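Ferredoxin CarAc (Pseudomonas resinovorans, PDB 7BUH) shuttles electrons from the reductase CarAd to the terminal oxygenase CarAa of carbazole 1,9a-dioxygenase, using a Rieske-type [2Fe-2S] cluster. Local coordinates at residues S12-Q15 / P16-R20. Residues are numbered along the deposited sequence; the frame is centred on the assembly and turned at random.
Sequences SDMQ and PGTIR
Arg20 NH1 has two acceptors, a water oxygen 2.6 Å away and the main-chain oxygen Asp13 O at 3.2 Å. The bond to Asp13 O is bent, 141° at the hydrogen: NH1 sits well above the carbonyl plane, and the oxygen is tilted from the guanidinium plane. Arg20 NH1 and Asp13 OD2 are 4.6 Å apart and not in direct contact; the same water bridges them, weakly on the acid side. Met14 lies alongside Arg20, the two side chains running in opposite directions. Its CG rests over one guanidinium face, offset toward the rim, and its SD meets Arg20 CG at 4.0 Å. A bend at the far end of Met14 (chi3 70°) turns CE toward the backbone, 3.4 Å from Thr18 O. An alanine in place of Arg20 removes the guanidinium and most of the chain, which is likely to leave Asp13 O without this donor and to open a gap along Met14 CG and SD.

Between Met14 and Arg20 the chain makes a type II beta turn from Gln15 to Thr18, with Pro16 second and Gly17, at positive phi, third. Thr18 OG1, placed between its own backbone N and carbonyl carbon (chi1 60°), donates a short 2.5 Å bond to Gln15 O, in the carbonyl plane. Gly17 and Thr18 form a G1 beta bulge opposite Arg34, and strand 18-24 pairs antiparallel with strand 27-35. This surface loop leads from strand 5-10 to strand 18-24, the two outermost strands of the Rieske domain's six-stranded sheet; Met14 and Arg20 both touch Cys9 on the former. Thr18 OG1 thus closes on the turn's first carbonyl, while Arg20 ties the end of the 3-10 segment to the strand, its cation packed against buried Met14.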
loop_
_atom_site.group_PDB
_atom_site.type_symbol
_atom_site.label_atom_id
_atom_site.label_comp_id
_atom_site.label_asym_id
_atom_site.label_seq_id
_atom_site.Cartn_x
_atom_site.Cartn_y
_atom_site.Cartn_z
ATOM N N SER A 12 2.751 16.079 6.411
ATOM C CA SER A 12 2.758 17.297 5.550
ATOM C C SER A 12 3.674 17.129 4.314
ATOM O O SER A 12 3.562 17.936 3.363
ATOM C CB SER A 12 3.104 18.482 6.387
ATOM O OG SER A 12 4.362 18.310 7.007
ATOM N N ASP A 13 4.531 16.104 4.315
ATOM C CA ASP A 13 5.445 15.730 3.199
ATOM C C ASP A 13 4.664 15.035 2.082
ATOM O O ASP A 13 5.218 14.886 1.000
ATOM C CB ASP A 13 6.525 14.740 3.655
ATOM C CG ASP A 13 7.648 15.358 4.468
ATOM O OD1 ASP A 13 7.841 16.571 4.323
ATOM O OD2 ASP A 13 8.334 14.595 5.235
ATOM N N MET A 14 3.433 14.593 2.335
ATOM C CA MET A 14 2.597 13.961 1.282
ATOM C C MET A 14 1.466 14.905 0.888
ATOM O O MET A 14 0.619 15.244 1.737
ATOM C CB MET A 14 2.038 12.621 1.764
ATOM C CG MET A 14 3.113 11.563 1.930
ATOM S SD MET A 14 2.382 9.909 2.175
ATOM C CE MET A 14 1.687 9.555 0.558
ATOM N N GLN A 15 1.468 15.330 -0.371
ATOM C CA GLN A 15 0.341 16.098 -0.930
ATOM C C GLN A 15 -0.790 15.100 -1.114
ATOM O O GLN A 15 -0.525 13.934 -1.375
ATOM C CB GLN A 15 0.696 16.765 -2.267
ATOM C CG GLN A 15 1.676 17.926 -2.153
ATOM C CD GLN A 15 1.030 19.052 -1.385
ATOM O OE1 GLN A 15 0.043 19.640 -1.823
ATOM N NE2 GLN A 15 1.550 19.312 -0.203
ATOM N N PRO A 16 -2.056 15.551 -1.068
ATOM C CA PRO A 16 -3.178 14.691 -1.425
ATOM C C PRO A 16 -2.986 14.146 -2.855
ATOM O O PRO A 16 -2.491 14.855 -3.759
ATOM C CB PRO A 16 -4.412 15.592 -1.256
ATOM C CG PRO A 16 -3.915 16.738 -0.371
ATOM C CD PRO A 16 -2.459 16.921 -0.712
ATOM N N GLY A 17 -3.362 12.885 -3.057
ATOM C CA GLY A 17 -3.240 12.245 -4.367
ATOM C C GLY A 17 -1.822 11.800 -4.665
ATOM O O GLY A 17 -1.530 11.584 -5.859
ATOM N N THR A 18 -0.992 11.547 -3.648
ATOM C CA THR A 18 0.404 11.069 -3.841
ATOM C C THR A 18 0.597 9.703 -3.187
ATOM O O THR A 18 -0.197 9.335 -2.318
ATOM C CB THR A 18 1.477 12.034 -3.328
ATOM O OG1 THR A 18 1.330 12.278 -1.930
ATOM C CG2 THR A 18 1.475 13.342 -4.098
ATOM N N ILE A 19 1.639 8.994 -3.612
ATOM C CA ILE A 19 1.972 7.625 -3.114
ATOM C C ILE A 19 3.433 7.647 -2.710
ATOM O O ILE A 19 4.221 8.275 -3.434
ATOM C CB ILE A 19 1.702 6.528 -4.167
ATOM C CG1 ILE A 19 0.391 6.736 -4.940
ATOM C CG2 ILE A 19 1.736 5.134 -3.556
ATOM C CD1 ILE A 19 0.568 7.070 -6.377
ATOM N N ARG A 20 3.779 6.950 -1.644
ATOM C CA ARG A 20 5.173 6.695 -1.206
ATOM C C ARG A 20 5.365 5.192 -1.130
ATOM O O ARG A 20 4.526 4.505 -0.508
ATOM C CB ARG A 20 5.470 7.253 0.186
ATOM C CG ARG A 20 5.717 8.752 0.245
ATOM C CD ARG A 20 7.201 9.091 0.163
ATOM N NE ARG A 20 7.528 10.346 0.844
ATOM C CZ ARG A 20 7.085 11.541 0.469
ATOM N NH1 ARG A 20 7.454 12.620 1.125
ATOM N NH2 ARG A 20 6.290 11.672 -0.572
HETATM O O HOH W 1 9.595 12.735 2.608
#